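Local structure of transcription activator HlyU (Vibrio vulnificus, 3JTH) at residues K18-E23 / D63-T68; Q27-L32 / A58-D63; M31-E36 / A86-L91; G40-K45 / V75-K80. The protein probably binds DNA as a homodimeric winged helix-turn-helix regulator of the ArsR family and activates transcription, probably of the toxin gene rtxA. All blocks are in the same frame, centred on the assembly; numbering follows the deposited sequence.

Contact 1: residues K18-E23 / D63-T68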
loop_
_atom_site.group_PDB
_atom_site.type_symbol
_atom_site.label_atom_id
_atom_site.label_comp_id
_atom_site.label_asym_id
_atom_site.label_seq_id
_atom_site.Cartn_x
_atom_site.Cartn_y
_atom_site.Cartn_z
ATOM N N LYS A 18 -2.758 2.541 4.600
ATOM C CA LYS A 18 -4.106 3.065 4.754
ATOM C C LYS A 18 -4.190 4.502 4.278
ATOM O O LYS A 18 -5.187 4.912 3.688
ATOM C CB LYS A 18 -4.541 2.999 6.223
ATOM C CG LYS A 18 -4.913 1.608 6.707
ATOM C CD LYS A 18 -5.305 1.619 8.180
ATOM C CE LYS A 18 -5.714 0.227 8.652
ATOM N NZ LYS A 18 -6.107 0.213 10.087
ATOM N N ALA A 19 -3.149 5.275 4.546
ATOM C CA ALA A 19 -3.139 6.671 4.130
ATOM C C ALA A 19 -3.159 6.778 2.613
ATOM O O ALA A 19 -3.749 7.704 2.062
ATOM C CB ALA A 19 -1.913 7.375 4.675
HETATM N N MSE A 20 -2.529 5.818 1.940
HETATM C CA MSE A 20 -2.448 5.824 0.484
HETATM C C MSE A 20 -3.607 5.146 -0.241
HETATM O O MSE A 20 -3.914 5.486 -1.385
HETATM C CB MSE A 20 -1.143 5.160 0.040
HETATM C CG MSE A 20 0.120 5.903 0.444
HETATM SE SE MSE A 20 1.712 4.879 -0.004
HETATM C CE MSE A 20 1.670 5.161 -1.929
ATOM N N ALA A 21 -4.259 4.198 0.420
ATOM C CA ALA A 21 -5.338 3.440 -0.206
ATOM C C ALA A 21 -6.662 4.168 -0.458
ATOM O O ALA A 21 -7.687 3.834 0.126
ATOM C CB ALA A 21 -5.592 2.164 0.600
ATOM N N ASN A 22 -6.627 5.148 -1.350
ATOM C CA ASN A 22 -7.804 5.910 -1.751
ATOM C C ASN A 22 -7.499 6.476 -3.142
ATOM O O ASN A 22 -6.465 7.097 -3.354
ATOM C CB ASN A 22 -8.089 7.061 -0.778
ATOM C CG ASN A 22 -9.182 7.991 -1.287
ATOM O OD1 ASN A 22 -10.372 7.741 -1.086
ATOM N ND2 ASN A 22 -8.784 9.053 -1.970
ATOM N N GLU A 23 -8.398 6.257 -4.087
ATOM C CA GLU A 23 -8.205 6.731 -5.445
ATOM C C GLU A 23 -7.710 8.171 -5.609
ATOM O O GLU A 23 -6.635 8.412 -6.172
ATOM C CB GLU A 23 -9.503 6.560 -6.225
ATOM C CG GLU A 23 -9.895 5.114 -6.424
ATOM C CD GLU A 23 -11.317 4.976 -6.912
ATOM O OE1 GLU A 23 -12.236 5.322 -6.146
ATOM O OE2 GLU A 23 -11.510 4.532 -8.063
ATOM N N ASP A 63 -2.072 13.590 7.601
ATOM C CA ASP A 63 -1.286 12.367 7.718
ATOM C C ASP A 63 0.185 12.648 7.380
ATOM O O ASP A 63 0.993 11.729 7.289
ATOM C CB ASP A 63 -1.839 11.287 6.785
ATOM C CG ASP A 63 -1.743 9.893 7.384
ATOM O OD1 ASP A 63 -2.613 9.537 8.209
ATOM O OD2 ASP A 63 -0.792 9.155 7.041
ATOM N N GLY A 64 0.513 13.923 7.194
ATOM C CA GLY A 64 1.874 14.324 6.889
ATOM C C GLY A 64 2.493 13.707 5.652
ATOM O O GLY A 64 3.694 13.442 5.640
ATOM N N LEU A 65 1.695 13.474 4.614
ATOM C CA LEU A 65 2.217 12.888 3.379
ATOM C C LEU A 65 2.552 13.953 2.334
ATOM O O LEU A 65 3.232 13.675 1.347
ATOM C CB LEU A 65 1.218 11.884 2.789
ATOM C CG LEU A 65 1.009 10.566 3.547
ATOM C CD1 LEU A 65 0.057 9.671 2.772
ATOM C CD2 LEU A 65 2.344 9.863 3.746
ATOM N N VAL A 66 2.075 15.170 2.559
ATOM C CA VAL A 66 2.318 16.275 1.642
ATOM C C VAL A 66 2.567 17.546 2.436
ATOM O O VAL A 66 2.048 17.694 3.539
ATOM C CB VAL A 66 1.098 16.499 0.713
ATOM C CG1 VAL A 66 1.269 17.774 -0.094
ATOM C CG2 VAL A 66 0.935 15.308 -0.221
ATOM N N THR A 67 3.375 18.451 1.887
ATOM C CA THR A 67 3.669 19.718 2.551
ATOM C C THR A 67 3.386 20.852 1.585
ATOM O O THR A 67 3.037 20.620 0.431
ATOM C CB THR A 67 5.142 19.834 2.987
ATOM O OG1 THR A 67 5.712 18.531 3.128
ATOM C CG2 THR A 67 5.228 20.537 4.325
ATOM N N THR A 68 3.544 22.083 2.053
ATOM C CA THR A 68 3.290 23.236 1.206
ATOM C C THR A 68 4.474 24.189 1.177
ATOM O O THR A 68 5.412 24.061 1.975
ATOM C CB THR A 68 2.045 24.012 1.682
ATOM O OG1 THR A 68 2.203 24.371 3.059
ATOM C CG2 THR A 68 0.795 23.160 1.539
#

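Contact 2: residues Q27-L32 / A58-D63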
loop_
_atom_site.group_PDB
_atom_site.type_symbol
_atom_site.label_atom_id
_atom_site.label_comp_id
_atom_site.label_asym_id
_atom_site.label_seq_id
_atom_site.Cartn_x
_atom_site.Cartn_y
_atom_site.Cartn_z
ATOM N N GLN A 27 -3.891 9.477 -6.650
ATOM C CA GLN A 27 -3.690 10.237 -7.873
ATOM C C GLN A 27 -2.920 11.513 -7.552
ATOM O O GLN A 27 -2.018 11.911 -8.281
ATOM C CB GLN A 27 -5.037 10.565 -8.515
ATOM C CG GLN A 27 -5.784 9.329 -8.993
ATOM C CD GLN A 27 -7.165 9.648 -9.557
ATOM O OE1 GLN A 27 -7.978 8.747 -9.783
ATOM N NE2 GLN A 27 -7.433 10.927 -9.786
ATOM N N ILE A 28 -3.283 12.142 -6.442
ATOM C CA ILE A 28 -2.629 13.365 -6.009
ATOM C C ILE A 28 -1.183 13.070 -5.627
ATOM O O ILE A 28 -0.268 13.791 -6.018
ATOM C CB ILE A 28 -3.350 13.977 -4.795
ATOM C CG1 ILE A 28 -4.722 14.510 -5.224
ATOM C CG2 ILE A 28 -2.489 15.070 -4.185
ATOM C CD1 ILE A 28 -5.632 14.852 -4.055
ATOM N N LEU A 29 -0.978 12.013 -4.852
ATOM C CA LEU A 29 0.372 11.654 -4.444
ATOM C C LEU A 29 1.242 11.341 -5.664
ATOM O O LEU A 29 2.400 11.757 -5.731
ATOM C CB LEU A 29 0.317 10.448 -3.513
ATOM C CG LEU A 29 -0.276 10.748 -2.129
ATOM C CD1 LEU A 29 -0.545 9.445 -1.393
ATOM C CD2 LEU A 29 0.680 11.643 -1.354
ATOM N N CYS A 30 0.678 10.613 -6.625
ATOM C CA CYS A 30 1.407 10.245 -7.830
ATOM C C CYS A 30 1.810 11.492 -8.617
ATOM O O CYS A 30 2.926 11.570 -9.135
ATOM C CB CYS A 30 0.543 9.322 -8.697
ATOM S SG CYS A 30 -0.015 7.816 -7.843
HETATM N N MSE A 31 0.901 12.465 -8.692
HETATM C CA MSE A 31 1.147 13.709 -9.408
HETATM C C MSE A 31 2.249 14.536 -8.777
HETATM O O MSE A 31 2.911 15.325 -9.463
HETATM C CB MSE A 31 -0.129 14.556 -9.461
HETATM C CG MSE A 31 -1.155 14.079 -10.466
HETATM SE SE MSE A 31 -0.415 14.004 -12.254
HETATM C CE MSE A 31 -0.110 15.897 -12.516
ATOM N N LEU A 32 2.434 14.369 -7.469
ATOM C CA LEU A 32 3.456 15.123 -6.748
ATOM C C LEU A 32 4.790 14.413 -6.757
ATOM O O LEU A 32 5.725 14.841 -6.089
ATOM C CB LEU A 32 3.021 15.393 -5.294
ATOM C CG LEU A 32 1.716 16.195 -5.209
ATOM C CD1 LEU A 32 1.319 16.472 -3.766
ATOM C CD2 LEU A 32 1.911 17.493 -5.969
ATOM N N ALA A 58 -6.211 18.580 2.418
ATOM C CA ALA A 58 -6.250 18.780 3.863
ATOM C C ALA A 58 -5.937 17.453 4.545
ATOM O O ALA A 58 -5.115 17.397 5.455
ATOM C CB ALA A 58 -7.633 19.291 4.293
ATOM N N TRP A 59 -6.585 16.387 4.077
ATOM C CA TRP A 59 -6.399 15.044 4.621
ATOM C C TRP A 59 -4.936 14.591 4.497
ATOM O O TRP A 59 -4.341 14.084 5.464
ATOM C CB TRP A 59 -7.308 14.057 3.885
ATOM C CG TRP A 59 -7.749 12.896 4.720
ATOM C CD1 TRP A 59 -8.876 12.821 5.488
ATOM C CD2 TRP A 59 -7.067 11.645 4.885
ATOM N NE1 TRP A 59 -8.941 11.601 6.118
ATOM C CE2 TRP A 59 -7.845 10.859 5.767
ATOM C CE3 TRP A 59 -5.876 11.110 4.374
ATOM C CZ2 TRP A 59 -7.468 9.566 6.152
ATOM C CZ3 TRP A 59 -5.501 9.819 4.758
ATOM C CH2 TRP A 59 -6.298 9.064 5.639
ATOM N N LEU A 60 -4.373 14.764 3.298
ATOM C CA LEU A 60 -2.988 14.388 3.019
ATOM C C LEU A 60 -2.035 15.115 3.971
ATOM O O LEU A 60 -1.066 14.526 4.461
ATOM C CB LEU A 60 -2.647 14.719 1.556
ATOM C CG LEU A 60 -2.520 13.563 0.548
ATOM C CD1 LEU A 60 -3.229 12.305 1.047
ATOM C CD2 LEU A 60 -3.082 14.019 -0.799
ATOM N N ARG A 61 -2.321 16.392 4.220
ATOM C CA ARG A 61 -1.533 17.218 5.132
ATOM C C ARG A 61 -1.508 16.504 6.471
ATOM O O ARG A 61 -0.457 16.095 6.963
ATOM C CB ARG A 61 -2.206 18.578 5.346
ATOM C CG ARG A 61 -1.940 19.644 4.293
ATOM C CD ARG A 61 -0.630 20.375 4.552
ATOM N NE ARG A 61 -0.713 21.792 4.210
ATOM C CZ ARG A 61 -1.385 22.695 4.918
ATOM N NH1 ARG A 61 -2.035 22.331 6.017
ATOM N NH2 ARG A 61 -1.405 23.966 4.533
ATOM N N ARG A 62 -2.702 16.370 7.039
ATOM C CA ARG A 62 -2.936 15.738 8.330
ATOM C C ARG A 62 -2.075 14.504 8.568
ATOM O O ARG A 62 -1.435 14.381 9.613
ATOM C CB ARG A 62 -4.416 15.366 8.432
ATOM C CG ARG A 62 -4.857 14.810 9.767
ATOM C CD ARG A 62 -6.256 14.222 9.648
ATOM N NE ARG A 62 -6.239 12.760 9.610
ATOM C CZ ARG A 62 -5.554 12.028 8.735
ATOM N NH1 ARG A 62 -4.816 12.608 7.801
ATOM N NH2 ARG A 62 -5.600 10.705 8.802
ATOM N N ASP A 63 -2.072 13.590 7.601
ATOM C CA ASP A 63 -1.286 12.367 7.718
ATOM C C ASP A 63 0.185 12.648 7.380
ATOM O O ASP A 63 0.993 11.729 7.289
ATOM C CB ASP A 63 -1.839 11.287 6.785
ATOM C CG ASP A 63 -1.743 9.893 7.384
ATOM O OD1 ASP A 63 -2.613 9.537 8.209
ATOM O OD2 ASP A 63 -0.792 9.155 7.041
#

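Contact 3: residues M31-E36 / A86-L91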
loop_
_atom_site.group_PDB
_atom_site.type_symbol
_atom_site.label_atom_id
_atom_site.label_comp_id
_atom_site.label_asym_id
_atom_site.label_seq_id
_atom_site.Cartn_x
_atom_site.Cartn_y
_atom_site.Cartn_z
HETATM N N MSE A 31 0.901 12.465 -8.692
HETATM C CA MSE A 31 1.147 13.709 -9.408
HETATM C C MSE A 31 2.249 14.536 -8.777
HETATM O O MSE A 31 2.911 15.325 -9.463
HETATM C CB MSE A 31 -0.129 14.556 -9.461
HETATM C CG MSE A 31 -1.155 14.079 -10.466
HETATM SE SE MSE A 31 -0.415 14.004 -12.254
HETATM C CE MSE A 31 -0.110 15.897 -12.516
ATOM N N LEU A 32 2.434 14.369 -7.469
ATOM C CA LEU A 32 3.456 15.123 -6.748
ATOM C C LEU A 32 4.790 14.413 -6.757
ATOM O O LEU A 32 5.725 14.841 -6.089
ATOM C CB LEU A 32 3.021 15.393 -5.294
ATOM C CG LEU A 32 1.716 16.195 -5.209
ATOM C CD1 LEU A 32 1.319 16.472 -3.766
ATOM C CD2 LEU A 32 1.911 17.493 -5.969
ATOM N N HIS A 33 4.867 13.322 -7.513
ATOM C CA HIS A 33 6.102 12.559 -7.623
ATOM C C HIS A 33 7.203 13.438 -8.216
ATOM O O HIS A 33 7.137 13.842 -9.380
ATOM C CB HIS A 33 5.892 11.325 -8.503
ATOM C CG HIS A 33 7.159 10.601 -8.835
ATOM N ND1 HIS A 33 8.023 10.131 -7.865
ATOM C CD2 HIS A 33 7.726 10.287 -10.024
ATOM C CE1 HIS A 33 9.063 9.563 -8.444
ATOM N NE2 HIS A 33 8.910 9.644 -9.756
ATOM N N ASN A 34 8.211 13.732 -7.404
ATOM C CA ASN A 34 9.331 14.568 -7.826
ATOM C C ASN A 34 8.952 15.934 -8.405
ATOM O O ASN A 34 9.569 16.411 -9.366
ATOM C CB ASN A 34 10.216 13.812 -8.823
ATOM C CG ASN A 34 11.310 13.002 -8.134
ATOM O OD1 ASN A 34 11.925 12.143 -8.755
ATOM N ND2 ASN A 34 11.561 13.282 -6.856
ATOM N N GLN A 35 7.940 16.570 -7.823
ATOM C CA GLN A 35 7.564 17.902 -8.278
ATOM C C GLN A 35 6.557 18.614 -7.395
ATOM O O GLN A 35 5.838 17.993 -6.615
ATOM C CB GLN A 35 7.029 17.863 -9.706
ATOM C CG GLN A 35 5.704 17.159 -9.896
ATOM C CD GLN A 35 5.071 17.546 -11.212
ATOM O OE1 GLN A 35 5.772 17.829 -12.179
ATOM N NE2 GLN A 35 3.744 17.551 -11.261
ATOM N N GLU A 36 6.510 19.931 -7.548
ATOM C CA GLU A 36 5.589 20.769 -6.799
ATOM C C GLU A 36 4.492 21.265 -7.729
ATOM O O GLU A 36 4.759 21.645 -8.882
ATOM C CB GLU A 36 6.302 21.986 -6.215
ATOM C CG GLU A 36 7.474 21.700 -5.321
ATOM C CD GLU A 36 8.002 22.976 -4.696
ATOM O OE1 GLU A 36 7.800 24.048 -5.305
ATOM O OE2 GLU A 36 8.616 22.911 -3.609
ATOM N N ALA A 86 9.065 6.924 -1.738
ATOM C CA ALA A 86 9.580 5.660 -2.256
ATOM C C ALA A 86 8.470 4.760 -2.819
ATOM O O ALA A 86 8.603 4.206 -3.912
ATOM C CB ALA A 86 10.343 4.931 -1.156
HETATM N N MSE A 87 7.381 4.605 -2.075
HETATM C CA MSE A 87 6.263 3.788 -2.541
HETATM C C MSE A 87 5.696 4.403 -3.816
HETATM O O MSE A 87 5.341 3.690 -4.754
HETATM C CB MSE A 87 5.161 3.710 -1.479
HETATM C CG MSE A 87 5.388 2.655 -0.401
HETATM SE SE MSE A 87 5.378 0.821 -1.068
HETATM C CE MSE A 87 4.200 1.036 -2.588
ATOM N N ILE A 88 5.623 5.729 -3.850
ATOM C CA ILE A 88 5.110 6.403 -5.031
ATOM C C ILE A 88 6.062 6.177 -6.199
ATOM O O ILE A 88 5.623 5.891 -7.309
ATOM C CB ILE A 88 4.904 7.924 -4.776
ATOM C CG1 ILE A 88 3.653 8.134 -3.910
ATOM C CG2 ILE A 88 4.722 8.676 -6.086
ATOM C CD1 ILE A 88 2.349 7.573 -4.526
ATOM N N LYS A 89 7.362 6.291 -5.946
ATOM C CA LYS A 89 8.348 6.073 -6.999
ATOM C C LYS A 89 8.182 4.662 -7.574
ATOM O O LYS A 89 8.253 4.469 -8.782
ATOM C CB LYS A 89 9.769 6.267 -6.438
ATOM C CG LYS A 89 10.895 6.248 -7.466
ATOM C CD LYS A 89 12.194 6.801 -6.865
ATOM C CE LYS A 89 13.337 6.880 -7.884
ATOM N NZ LYS A 89 14.112 5.611 -8.031
ATOM N N LEU A 90 7.961 3.679 -6.706
ATOM C CA LEU A 90 7.794 2.302 -7.151
ATOM C C LEU A 90 6.481 2.109 -7.909
ATOM O O LEU A 90 6.433 1.409 -8.923
ATOM C CB LEU A 90 7.831 1.347 -5.958
ATOM C CG LEU A 90 7.462 -0.105 -6.277
ATOM C CD1 LEU A 90 8.544 -0.710 -7.154
ATOM C CD2 LEU A 90 7.303 -0.907 -4.986
ATOM N N LEU A 91 5.409 2.712 -7.408
ATOM C CA LEU A 91 4.117 2.604 -8.078
ATOM C C LEU A 91 4.251 3.186 -9.497
ATOM O O LEU A 91 3.652 2.685 -10.448
ATOM C CB LEU A 91 3.052 3.361 -7.279
ATOM C CG LEU A 91 1.917 2.576 -6.594
ATOM C CD1 LEU A 91 2.347 1.161 -6.218
ATOM C CD2 LEU A 91 1.465 3.349 -5.357
#

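Contact 4: residues G40-K45 / V75-K80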
loop_
_atom_site.group_PDB
_atom_site.type_symbol
_atom_site.label_atom_id
_atom_site.label_comp_id
_atom_site.label_asym_id
_atom_site.label_seq_id
_atom_site.Cartn_x
_atom_site.Cartn_y
_atom_site.Cartn_z
ATOM N N GLY A 40 -4.341 24.980 -8.806
ATOM C CA GLY A 40 -4.782 25.078 -10.187
ATOM C C GLY A 40 -4.236 23.983 -11.084
ATOM O O GLY A 40 -4.978 23.383 -11.863
ATOM N N GLU A 41 -2.935 23.724 -10.982
ATOM C CA GLU A 41 -2.319 22.678 -11.794
ATOM C C GLU A 41 -2.903 21.311 -11.452
ATOM O O GLU A 41 -3.143 20.498 -12.343
ATOM C CB GLU A 41 -0.802 22.679 -11.600
ATOM C CG GLU A 41 -0.094 23.776 -12.406
ATOM C CD GLU A 41 1.296 24.135 -11.880
ATOM O OE1 GLU A 41 2.017 24.876 -12.579
ATOM O OE2 GLU A 41 1.671 23.697 -10.773
ATOM N N LEU A 42 -3.136 21.065 -10.163
ATOM C CA LEU A 42 -3.700 19.803 -9.697
ATOM C C LEU A 42 -5.159 19.564 -10.116
ATOM O O LEU A 42 -5.511 18.469 -10.575
ATOM C CB LEU A 42 -3.603 19.723 -8.168
ATOM C CG LEU A 42 -2.260 19.328 -7.550
ATOM C CD1 LEU A 42 -2.266 19.641 -6.064
ATOM C CD2 LEU A 42 -2.006 17.843 -7.796
ATOM N N CYS A 43 -6.018 20.570 -9.957
ATOM C CA CYS A 43 -7.416 20.365 -10.312
ATOM C C CYS A 43 -7.593 20.180 -11.812
ATOM O O CYS A 43 -8.453 19.408 -12.246
ATOM C CB CYS A 43 -8.294 21.516 -9.781
ATOM S SG CYS A 43 -7.853 23.176 -10.299
ATOM N N ALA A 44 -6.758 20.848 -12.604
ATOM C CA ALA A 44 -6.852 20.727 -14.052
ATOM C C ALA A 44 -6.272 19.410 -14.555
ATOM O O ALA A 44 -6.836 18.795 -15.460
ATOM C CB ALA A 44 -6.156 21.911 -14.742
ATOM N N LYS A 45 -5.161 18.970 -13.970
ATOM C CA LYS A 45 -4.535 17.716 -14.388
ATOM C C LYS A 45 -5.269 16.487 -13.869
ATOM O O LYS A 45 -5.037 15.385 -14.352
ATOM C CB LYS A 45 -3.060 17.654 -13.955
ATOM C CG LYS A 45 -2.205 18.790 -14.497
ATOM C CD LYS A 45 -0.711 18.446 -14.516
ATOM C CE LYS A 45 -0.345 17.563 -15.719
ATOM N NZ LYS A 45 1.112 17.259 -15.814
ATOM N N VAL A 75 0.097 28.756 -3.515
ATOM C CA VAL A 75 0.739 27.703 -2.736
ATOM C C VAL A 75 1.110 26.482 -3.582
ATOM O O VAL A 75 0.386 26.100 -4.504
ATOM C CB VAL A 75 -0.191 27.245 -1.585
ATOM C CG1 VAL A 75 0.410 26.058 -0.851
ATOM C CG2 VAL A 75 -0.437 28.407 -0.630
ATOM N N TYR A 76 2.248 25.874 -3.270
ATOM C CA TYR A 76 2.692 24.686 -3.991
ATOM C C TYR A 76 2.762 23.496 -3.053
ATOM O O TYR A 76 3.296 23.593 -1.941
ATOM C CB TYR A 76 4.070 24.911 -4.618
ATOM C CG TYR A 76 4.085 25.926 -5.728
ATOM C CD1 TYR A 76 3.684 25.586 -7.020
ATOM C CD2 TYR A 76 4.497 27.237 -5.490
ATOM C CE1 TYR A 76 3.694 26.531 -8.053
ATOM C CE2 TYR A 76 4.509 28.191 -6.510
ATOM C CZ TYR A 76 4.108 27.830 -7.790
ATOM O OH TYR A 76 4.128 28.772 -8.796
ATOM N N TYR A 77 2.222 22.372 -3.508
ATOM C CA TYR A 77 2.234 21.159 -2.726
ATOM C C TYR A 77 3.318 20.225 -3.235
ATOM O O TYR A 77 3.650 20.231 -4.424
ATOM C CB TYR A 77 0.864 20.475 -2.798
ATOM C CG TYR A 77 -0.234 21.333 -2.229
ATOM C CD1 TYR A 77 -0.770 22.389 -2.965
ATOM C CD2 TYR A 77 -0.697 21.133 -0.928
ATOM C CE1 TYR A 77 -1.734 23.224 -2.424
ATOM C CE2 TYR A 77 -1.665 21.966 -0.373
ATOM C CZ TYR A 77 -2.179 23.009 -1.125
ATOM O OH TYR A 77 -3.131 23.840 -0.583
ATOM N N THR A 78 3.865 19.424 -2.326
ATOM C CA THR A 78 4.914 18.472 -2.664
ATOM C C THR A 78 4.852 17.326 -1.662
ATOM O O THR A 78 4.259 17.465 -0.588
ATOM C CB THR A 78 6.317 19.150 -2.607
ATOM O OG1 THR A 78 7.310 18.268 -3.139
ATOM C CG2 THR A 78 6.692 19.499 -1.180
ATOM N N LEU A 79 5.448 16.191 -2.000
ATOM C CA LEU A 79 5.430 15.058 -1.083
ATOM C C LEU A 79 6.250 15.391 0.150
ATOM O O LEU A 79 7.149 16.222 0.093
ATOM C CB LEU A 79 5.978 13.799 -1.761
ATOM C CG LEU A 79 5.076 13.261 -2.882
ATOM C CD1 LEU A 79 5.672 11.998 -3.480
ATOM C CD2 LEU A 79 3.695 12.951 -2.315
ATOM N N LYS A 80 5.934 14.749 1.267
ATOM C CA LYS A 80 6.660 15.011 2.499
ATOM C C LYS A 80 7.479 13.834 3.021
ATOM O O LYS A 80 8.711 13.893 3.046
ATOM C CB LYS A 80 5.694 15.491 3.588
ATOM C CG LYS A 80 6.368 15.832 4.918
ATOM C CD LYS A 80 5.389 16.461 5.902
ATOM C CE LYS A 80 6.096 16.907 7.179
ATOM N NZ LYS A 80 5.195 17.677 8.088
#

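Contact 1: residues K18-E23 / D63-T68
A19 and D63 mark the closest approach of the two backbones, their CA atoms 7.0 Å apart, and no hydrogen bond crosses between the segments. In 18-23 the helix 2-20 is ending. A21 has left helical geometry and sits at the centre of an inverse gamma turn, in which N22 N donates to M20 O at 2.7 Å. In 63-68 the helix 50-62 closes with a Schellman motif: G64 adopts a positive phi of 58°, which suits glycine, and the chain then enters strand 66-69.

The methyl of A19 points at this second helix end and carries most of the meeting. Its CB lies 3.6 Å from L65 CD1, a plain apolar touch. The CB-D63 OD2 separation of 3.2 Å is doubtful evidence, because D63 is poorly ordered and its chi1 of -144° is not a staggered value. L65 sends CG away from its own carbonyl carbon (chi1 -70°), and the extended second torsion carries CD1 on to A19. The same CD1 skirts CG of the selenomethionine M20 at 4.4 Å.

Among the neighbouring elements, M20 continues onto M87, I88 and L91 of helix 82-94 and onto L17 of the second subunit. L65 pairs its backbone with K80 and also touches V84, while V66 faces L29 and L60. The contact therefore lies where the dimer helices meet the base of the wing.

Contact 2: residues Q27-L32 / A58-D63
I28 and L29 of helix 23-31 meet L60 of helix 50-62 in a wholly apolar contact, and the nearest backbone pair, L29 and L60, keeps its CA atoms 8.6 Å apart. That spacing leaves the gap to be filled by side chains, and no hydrogen bond spans it.

The apolar contacts come from one branch of L60, CD2, and from its branching carbon CG. L60 CD2 meets the short branch of I28, CG2, at 3.6 Å; this methyl stands trans to I28 N, while the longer arm begins with CG1 beside that nitrogen (chi1 -69°). L29 approaches differently: its backbone sets CB off to one side, but the tip swings back, so that CD2 lies 4.2 Å from L60 CG. Both pairs cross at a slant. L60 itself has torsions far from staggered values, with chi1 at -107°, which may reflect local strain or a compromise in the fit.

The polar features lie within 58-63 and on its outer side. As modelled, NH1 of R62 lies 3.8 Å above the plane of the W59 ring, over its centre, and R62 NH2 makes a weak salt bridge to D63 OD1 at 3.3 Å. R62 and D63 are both poorly ordered, so these polar contacts are tentative. R25 gives W59 a cation-pi partner.

I28 also rests on L53, H56 and L57, and L60 on V66. A helix packed in this way against the second helix of a helix-turn-helix, probably the DNA-recognition helix, is characteristic of the three-helix core of ArsR-type winged-helix domains.

Contact 3: residues M31-E36 / A86-L91
H33 carries this contact, laying its side chain against I88 and K89 of helix 82-94; its CA and that of I88 are 6.8 Å apart. The segment starts as helix 23-31 ends. M31 lends its carbonyl oxygen to a weak hydrogen bond from Q35 NE2 (3.0 Å, N-H...O angle 130°), which ties the start of the loop to its far side. L32 is the first residue to leave helical geometry and opens a type II beta turn that runs to Q35.

H33 follows, with CG set trans to the backbone N (chi1 171°), a torsion that places the imidazole alongside the helix. H33 CB touches I88 CG2 at 3.8 Å, the two side chains running past each other in opposite senses. At the ring's far corner, H33 CE1 lies 3.8 Å from K89 CA and 3.9 Å from K89 CG; both I88 and K89 reach the ring obliquely. N34 places its CB over the centre of one face of the imidazole, 4.3 Å above the plane.

H92 stacks on H33 as well. The loop before strand 37-38 is thereby joined to the C-terminal helix, which contributes to the dimer interface, as in ArsR-type regulators.

Contact 4: residues G40-K45 / V75-K80
L42 and Y77, with CA atoms 9.3 Å apart, and E41 and Y76, 9.5 Å apart, set helix 39-46 beside strand 76-79 at a distance that only side chains bridge.

L42 points toward the strand and extends CD1 to Y77 CD1 at 4.4 Å, a loose apolar touch that meets the ring obliquely. E41 reaches the neighbouring tyrosine. Its chain is stretched at CB-CG (chi2 159°), which carries the carboxylate clear of the helix, so that OE2 comes to the rim of the Y76 ring, near its plane and 4.4 Å from CE1. That distance makes it a peripheral approach rather than a bond. The same OE2 accepts a hydrogen bond from S38 N, resembling one half of a capping box at the start of the helix, and this bond ties down the oxygen that faces the tyrosine.

Around the pair, L42 packs on L53 and M31, and Y77 on L57 and V66, so the apolar side of the contact merges with the interior. Y77 also pairs through its backbone with L37. The arrangement, with the first helix of the helix-turn-helix beside the central strand of a three-stranded antiparallel sheet, is characteristic of the winged helix-turn-helix fold.

Contacts 1 and 2 lie nearest each other, their centres about 4 Å apart. They share D63, and L65 N of contact 1 bonds to L60 O of contact 2 at 3.0 Å. Contact 4, with its centre about 13 Å from that of contact 1, joins it through the wing, where T67 N meets T78 O at 2.8 Å. L29 of contact 2 faces both ways, its CB 3.7 Å from I88 CD1 of contact 3 and its CD2 3.4 Å from L79 CD2 of contact 4. Contacts 1, 2 and 3 also touch the second subunit, whereas no other chain reaches the segments of contact 4; contacts 2 and 4 both lie in the probable DNA-binding winged helix.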